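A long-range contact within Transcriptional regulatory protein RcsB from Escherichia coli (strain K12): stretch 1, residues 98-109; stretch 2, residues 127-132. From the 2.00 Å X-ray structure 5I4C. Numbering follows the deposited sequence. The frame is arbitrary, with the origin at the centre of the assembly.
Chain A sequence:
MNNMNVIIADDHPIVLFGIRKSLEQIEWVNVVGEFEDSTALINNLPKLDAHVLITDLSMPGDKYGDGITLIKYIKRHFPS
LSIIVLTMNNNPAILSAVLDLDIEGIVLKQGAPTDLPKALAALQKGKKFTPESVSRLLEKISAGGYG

Stretch 1, residues 98-109: VLDLDIEGIVLK
Stretch 2, residues 127-132: KKFTPE

Stretch 1 enters as the end of a helix, passes through a type I turn from Leu99 to Asp102, and becomes a strand at 105-108. Leu101 N donates a hydrogen bond to Val98 O at 2.9 Å, and Asp102 N donates one to Leu99 O at 3.0 Å. Asp102 then leaves helical geometry with phi/psi 75/45. Stretch 2 has no regular helix or strand, but its backbone is extended from Lys127 to Pro131.

The two stretches run parallel. Glu104 CA lies 5.0 Å from Lys128 CA, Gly105 CA 4.7 Å from Phe129 CA and Ile106 CA 4.9 Å from Thr130 CA. Val107 CA and Pro131 CA are farther apart, at 5.9 Å. A single beta bridge joins Gly105 and Phe129. Phe129 N donates to Glu104 O at 3.2 Å (153°), and Ile106 N donates to Phe129 O at 2.9 Å (161°). Phe129 thus uses both its backbone N and O on the residues flanking Gly105. Two CA-H...O contacts accompany the bridge: Lys128 CA to Glu104 O, 3.2 Å, and Gly105 CA to Phe129 O, 3.1 Å. Pro131 N has no hydrogen to donate. Pro131 CD instead lies 3.2 Å from Ile106 O.

Lys128 is m, t, t, with chi4 at -88°. Its CA-to-CB bond points sideways, but the long chain brings NZ back to stretch 1. Lys128 NZ donates to Asp102 OD1 at 2.9 Å, a salt bridge, and to Ile103 O, also at 2.9 Å. Asp102 is t (chi1 -162°, chi2 44°). Its CA-to-CB bond points away, yet its carboxylate comes nearer and meets the Lys128 ammonium. One ammonium group therefore binds both a charged side chain and a backbone carbonyl. The CA-to-CB bond of Glu104 (m, p, chi3 15°) points sideways, and its OE1 is hydrogen-bonded elsewhere in the structure.

The remaining side-chain contacts are largely apolar. Ile106 is m, t with its CA-to-CB bond sideways; Ile106 CB lies 3.7 Å from Pro131 CD. Pro131 has phi/psi -63/156 and a C-gamma exo pucker, and its CA-to-CB bond points toward stretch 1. Leu108 is m, t; its end comes nearer, and Leu108 CG lies 4.1 Å from Pro131 CB. Phe129 is t, with chi2 -84°. Phe129 CD1 is 4.1 Å from CG2 of Val107, which has chi1 167° (t). The CA-to-CB bond of Val107 points away, but CG2 still reaches the ring obliquely. The CA-to-CB bond of Leu99 (m, t) points toward stretch 2, with Leu99 CD1 4.3 Å from Thr130 OG1. Thr130 has an off-well chi1 of -142°. Together the stretches bury 474 Å².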

# COMPACT_ATOMS: atom_id res chain seq x y z
N VAL A 98 -22.81 5.44 -1.23
CA VAL A 98 -21.99 6.27 -2.08
C VAL A 98 -22.43 6.25 -3.57
O VAL A 98 -22.41 7.31 -4.22
CB VAL A 98 -20.47 5.94 -1.89
CG1 VAL A 98 -20.02 4.68 -2.63
CG2 VAL A 98 -19.64 7.14 -2.29
N LEU A 99 -22.80 5.08 -4.10
CA LEU A 99 -23.32 5.02 -5.47
C LEU A 99 -24.55 5.89 -5.66
O LEU A 99 -24.66 6.53 -6.69
CB LEU A 99 -23.59 3.59 -5.94
CG LEU A 99 -22.31 2.82 -6.32
CD1 LEU A 99 -22.45 1.28 -6.32
CD2 LEU A 99 -21.74 3.32 -7.66
N ASP A 100 -25.41 6.01 -4.65
CA ASP A 100 -26.57 6.92 -4.71
C ASP A 100 -26.17 8.36 -4.90
O ASP A 100 -27.01 9.15 -5.29
CB ASP A 100 -27.37 6.91 -3.41
CG ASP A 100 -28.12 5.61 -3.19
OD1 ASP A 100 -27.98 4.65 -3.98
OD2 ASP A 100 -28.84 5.55 -2.18
N LEU A 101 -24.92 8.72 -4.57
CA LEU A 101 -24.51 10.11 -4.66
C LEU A 101 -24.01 10.43 -6.08
O LEU A 101 -23.67 11.58 -6.39
CB LEU A 101 -23.46 10.46 -3.56
CG LEU A 101 -23.93 10.33 -2.09
CD1 LEU A 101 -22.81 10.65 -1.10
CD2 LEU A 101 -25.15 11.20 -1.80
N ASP A 102 -23.98 9.43 -6.95
CA ASP A 102 -23.69 9.66 -8.37
C ASP A 102 -22.21 9.96 -8.56
O ASP A 102 -21.78 10.82 -9.31
CB ASP A 102 -24.63 10.73 -9.02
CG ASP A 102 -24.64 10.66 -10.58
OD1 ASP A 102 -24.70 9.56 -11.15
OD2 ASP A 102 -24.50 11.71 -11.23
N ILE A 103 -21.41 9.16 -7.90
CA ILE A 103 -19.98 9.18 -8.18
C ILE A 103 -19.68 8.35 -9.42
O ILE A 103 -20.50 7.58 -9.90
CB ILE A 103 -19.18 8.78 -6.94
CG1 ILE A 103 -19.55 7.42 -6.42
CG2 ILE A 103 -19.40 9.81 -5.84
CD1 ILE A 103 -18.35 6.64 -6.15
N GLU A 104 -18.48 8.50 -9.96
CA GLU A 104 -18.16 7.91 -11.21
C GLU A 104 -17.51 6.53 -11.11
O GLU A 104 -17.59 5.74 -12.05
CB GLU A 104 -17.28 8.86 -12.02
CG GLU A 104 -18.05 10.02 -12.60
CD GLU A 104 -18.42 11.09 -11.56
OE1 GLU A 104 -17.89 11.14 -10.43
OE2 GLU A 104 -19.30 11.88 -11.89
N GLY A 105 -16.88 6.21 -10.00
CA GLY A 105 -16.17 4.97 -9.97
C GLY A 105 -15.93 4.52 -8.59
O GLY A 105 -15.91 5.36 -7.65
N ILE A 106 -15.82 3.19 -8.47
CA ILE A 106 -15.42 2.54 -7.24
C ILE A 106 -14.39 1.50 -7.60
O ILE A 106 -14.60 0.72 -8.49
CB ILE A 106 -16.61 1.85 -6.47
CG1 ILE A 106 -17.61 2.88 -6.01
CG2 ILE A 106 -16.04 1.12 -5.26
CD1 ILE A 106 -18.92 2.30 -5.57
N VAL A 107 -13.26 1.51 -6.92
CA VAL A 107 -12.15 0.55 -7.18
C VAL A 107 -11.73 -0.04 -5.87
O VAL A 107 -11.53 0.71 -4.92
CB VAL A 107 -10.97 1.33 -7.78
CG1 VAL A 107 -9.65 0.51 -7.80
CG2 VAL A 107 -11.36 1.76 -9.19
N LEU A 108 -11.49 -1.34 -5.84
CA LEU A 108 -10.94 -1.94 -4.64
C LEU A 108 -9.53 -1.46 -4.49
O LEU A 108 -8.71 -1.62 -5.39
CB LEU A 108 -10.97 -3.45 -4.68
CG LEU A 108 -12.33 -4.05 -4.86
CD1 LEU A 108 -12.24 -5.59 -4.96
CD2 LEU A 108 -13.17 -3.62 -3.68
N LYS A 109 -9.25 -0.84 -3.35
CA LYS A 109 -7.98 -0.19 -3.12
C LYS A 109 -6.82 -1.15 -3.39
O LYS A 109 -5.81 -0.79 -4.01
CB LYS A 109 -7.92 0.30 -1.66
CG LYS A 109 -6.71 1.15 -1.38
CD LYS A 109 -6.43 1.37 0.10
CE LYS A 109 -7.44 2.28 0.65
NZ LYS A 109 -6.95 2.92 1.88
N LYS A 127 -18.32 6.71 -18.94
CA LYS A 127 -18.94 5.51 -18.36
C LYS A 127 -18.42 5.35 -16.94
O LYS A 127 -17.35 5.92 -16.58
CB LYS A 127 -18.51 4.22 -19.13
CG LYS A 127 -18.84 4.14 -20.62
CD LYS A 127 -20.31 4.02 -20.77
CE LYS A 127 -20.82 3.77 -22.18
NZ LYS A 127 -20.99 5.06 -22.87
N LYS A 128 -19.16 4.60 -16.12
CA LYS A 128 -18.79 4.39 -14.73
C LYS A 128 -18.05 3.10 -14.61
O LYS A 128 -18.07 2.30 -15.51
CB LYS A 128 -19.99 4.40 -13.83
CG LYS A 128 -20.72 5.73 -13.76
CD LYS A 128 -21.84 5.65 -12.74
CE LYS A 128 -22.87 6.76 -12.82
NZ LYS A 128 -22.45 7.90 -12.02
N PHE A 129 -17.36 2.91 -13.51
CA PHE A 129 -16.57 1.69 -13.29
C PHE A 129 -16.82 1.26 -11.86
O PHE A 129 -16.71 2.07 -10.94
CB PHE A 129 -15.10 2.00 -13.48
CG PHE A 129 -14.17 0.78 -13.40
CD1 PHE A 129 -13.71 0.31 -12.17
CD2 PHE A 129 -13.70 0.17 -14.57
CE1 PHE A 129 -12.80 -0.78 -12.11
CE2 PHE A 129 -12.82 -0.91 -14.52
CZ PHE A 129 -12.38 -1.38 -13.29
N THR A 130 -17.07 -0.02 -11.66
CA THR A 130 -17.65 -0.53 -10.41
C THR A 130 -17.03 -1.94 -10.22
O THR A 130 -16.88 -2.64 -11.20
CB THR A 130 -19.18 -0.54 -10.64
OG1 THR A 130 -19.86 -0.16 -9.48
CG2 THR A 130 -19.70 -1.85 -11.18
N PRO A 131 -16.60 -2.33 -9.02
CA PRO A 131 -15.92 -3.64 -8.94
C PRO A 131 -16.83 -4.79 -9.32
O PRO A 131 -18.04 -4.70 -9.15
CB PRO A 131 -15.53 -3.76 -7.47
CG PRO A 131 -15.54 -2.35 -6.95
CD PRO A 131 -16.62 -1.64 -7.73
N GLU A 132 -16.21 -5.87 -9.76
CA GLU A 132 -16.89 -7.12 -10.19
C GLU A 132 -17.71 -7.66 -9.00
O GLU A 132 -17.37 -7.39 -7.81
CB GLU A 132 -15.80 -8.17 -10.68
CG GLU A 132 -14.48 -7.59 -11.32
CD GLU A 132 -13.25 -8.51 -11.34
OE1 GLU A 132 -13.30 -9.67 -10.91
OE2 GLU A 132 -12.17 -8.09 -11.82